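Local structure of acetyltransferase (Brucella abortus str. 2308 A, 4ZBG) at residues A[53-58]-A[69-74]. The protein binds acetyl-coenzyme A and probably transfers its acetyl group to an amine of its substrate, as GNAT-family N-acetyltransferases do. Residues are numbered along the deposited sequence; the frame is centred on the assembly and turned at random.
Sequences LTLSLV and IAFSPV
Leu57 and Ile69 form an antiparallel hydrogen-bonded pair: Leu57 N donates to Ile69 O at 3.1 Å and Ile69 N returns a bond to Leu57 O at 3.0 Å. On the face carrying Leu55, Leu57, Ile69 and Phe71, Ile69 CG2 sits between its own backbone N and carbonyl carbon and meets Leu57 CB at 3.7 Å. One pair further, Leu55 and Phe71 extend alongside each other, with Leu55 CD2 4.0 Å from Phe71 CD1; the ring turns an edge, in plane, to Leu55 O, which also accepts from Phe71 N (2.9 Å). Helix 100-114 packs on this buried face through Ile105, Gln111 and Leu112. Segments 55-58 and 69-73 run antiparallel at 175°, as two arms of the hairpin formed by strands 55-61 and 64-76 in the central sheet of the GNAT fold, and the Ile69 side chain lies about 7 Å from bound acetyl-CoA. On the other face, Ser56 OG hydrogen-bonds Glu14 and His68, while Leu53, its CG anti to the backbone N (chi1 -174°), brings CD1 to 3.7 Å from Ala70 CB. Regular pairing gives way at a classic beta bulge, where Thr54 and Leu55 both face Phe71 and their N-H groups share Phe71 O in weak bonds, the one from Thr54 bent to 123°. At this end the contact thins toward solvent: exposed Thr54 crosses partly exposed Pro73, bringing OG1 to 3.2 Å from Pro73 CD.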
loop_
_atom_site.group_PDB
_atom_site.type_symbol
_atom_site.label_atom_id
_atom_site.label_comp_id
_atom_site.label_asym_id
_atom_site.label_seq_id
_atom_site.Cartn_x
_atom_site.Cartn_y
_atom_site.Cartn_z
ATOM N N LEU A 53 -1.107 -10.330 2.608
ATOM C CA LEU A 53 -0.666 -9.342 1.638
ATOM C C LEU A 53 -1.587 -9.479 0.425
ATOM O O LEU A 53 -1.308 -10.215 -0.517
ATOM C CB LEU A 53 0.812 -9.555 1.294
ATOM C CG LEU A 53 1.459 -8.504 0.394
ATOM C CD1 LEU A 53 1.286 -7.094 0.948
ATOM C CD2 LEU A 53 2.933 -8.825 0.218
ATOM N N THR A 54 -2.726 -8.802 0.496
ATOM C CA THR A 54 -3.790 -8.969 -0.479
ATOM C C THR A 54 -3.322 -8.603 -1.872
ATOM O O THR A 54 -3.599 -9.310 -2.846
ATOM C CB THR A 54 -4.974 -8.077 -0.119
ATOM O OG1 THR A 54 -5.381 -8.361 1.223
ATOM C CG2 THR A 54 -6.135 -8.323 -1.067
ATOM N N LEU A 55 -2.614 -7.488 -1.959
ATOM C CA LEU A 55 -2.113 -7.005 -3.226
ATOM C C LEU A 55 -0.771 -6.342 -2.992
ATOM O O LEU A 55 -0.612 -5.561 -2.051
ATOM C CB LEU A 55 -3.110 -6.018 -3.838
ATOM C CG LEU A 55 -2.738 -5.472 -5.210
ATOM C CD1 LEU A 55 -2.652 -6.574 -6.239
ATOM C CD2 LEU A 55 -3.758 -4.431 -5.631
ATOM N N SER A 56 0.195 -6.662 -3.848
ATOM C CA SER A 56 1.541 -6.135 -3.716
ATOM C C SER A 56 2.022 -5.837 -5.121
ATOM O O SER A 56 2.173 -6.756 -5.932
ATOM C CB SER A 56 2.437 -7.175 -3.055
ATOM O OG SER A 56 3.773 -6.711 -2.968
ATOM N N LEU A 57 2.211 -4.553 -5.421
ATOM C CA LEU A 57 2.624 -4.132 -6.757
ATOM C C LEU A 57 3.982 -3.480 -6.694
ATOM O O LEU A 57 4.305 -2.790 -5.723
ATOM C CB LEU A 57 1.645 -3.119 -7.348
ATOM C CG LEU A 57 0.179 -3.517 -7.482
ATOM C CD1 LEU A 57 -0.613 -2.374 -8.100
ATOM C CD2 LEU A 57 0.024 -4.788 -8.296
ATOM N N VAL A 58 4.762 -3.682 -7.751
ATOM C CA VAL A 58 6.034 -2.998 -7.916
ATOM C C VAL A 58 6.028 -2.168 -9.190
ATOM O O VAL A 58 5.381 -2.521 -10.180
ATOM C CB VAL A 58 7.232 -3.965 -7.908
ATOM C CG1 VAL A 58 7.383 -4.627 -6.548
ATOM C CG2 VAL A 58 7.112 -4.994 -9.036
ATOM N N ILE A 69 3.931 -1.012 -3.389
ATOM C CA ILE A 69 2.749 -0.724 -2.585
ATOM C C ILE A 69 2.140 -2.014 -2.052
ATOM O O ILE A 69 2.065 -3.011 -2.777
ATOM C CB ILE A 69 1.738 0.137 -3.363
ATOM C CG1 ILE A 69 0.572 0.572 -2.471
ATOM C CG2 ILE A 69 1.240 -0.606 -4.604
ATOM C CD1 ILE A 69 -0.248 1.661 -3.111
ATOM N N ALA A 70 1.708 -1.974 -0.791
ATOM C CA ALA A 70 1.009 -3.076 -0.142
ATOM C C ALA A 70 -0.430 -2.703 0.195
ATOM O O ALA A 70 -0.703 -1.571 0.601
ATOM C CB ALA A 70 1.727 -3.466 1.141
ATOM N N PHE A 71 -1.325 -3.677 0.056
ATOM C CA PHE A 71 -2.679 -3.597 0.581
ATOM C C PHE A 71 -2.955 -4.847 1.391
ATOM O O PHE A 71 -2.474 -5.924 1.048
ATOM C CB PHE A 71 -3.705 -3.526 -0.541
ATOM C CG PHE A 71 -3.595 -2.310 -1.400
ATOM C CD1 PHE A 71 -2.694 -2.258 -2.451
ATOM C CD2 PHE A 71 -4.426 -1.223 -1.180
ATOM C CE1 PHE A 71 -2.614 -1.142 -3.254
ATOM C CE2 PHE A 71 -4.360 -0.099 -1.982
ATOM C CZ PHE A 71 -3.452 -0.055 -3.019
ATOM N N SER A 72 -3.760 -4.711 2.444
ATOM C CA SER A 72 -4.079 -5.833 3.325
ATOM C C SER A 72 -5.471 -5.610 3.909
ATOM O O SER A 72 -5.955 -4.478 3.934
ATOM C CB SER A 72 -3.020 -5.966 4.436
ATOM O OG SER A 72 -2.881 -4.771 5.174
ATOM N N PRO A 73 -6.130 -6.679 4.382
ATOM C CA PRO A 73 -7.499 -6.484 4.876
ATOM C C PRO A 73 -7.504 -5.733 6.197
ATOM O O PRO A 73 -6.596 -5.903 7.011
ATOM C CB PRO A 73 -8.005 -7.920 5.102
ATOM C CG PRO A 73 -7.062 -8.799 4.335
ATOM C CD PRO A 73 -5.733 -8.098 4.433
ATOM N N VAL A 74 -8.522 -4.907 6.407
ATOM C CA VAL A 74 -8.763 -4.347 7.727
ATOM C C VAL A 74 -10.087 -4.890 8.229
ATOM O O VAL A 74 -11.006 -5.137 7.451
ATOM C CB VAL A 74 -8.766 -2.798 7.736
ATOM C CG1 VAL A 74 -7.432 -2.246 7.276
ATOM C CG2 VAL A 74 -9.923 -2.234 6.905
#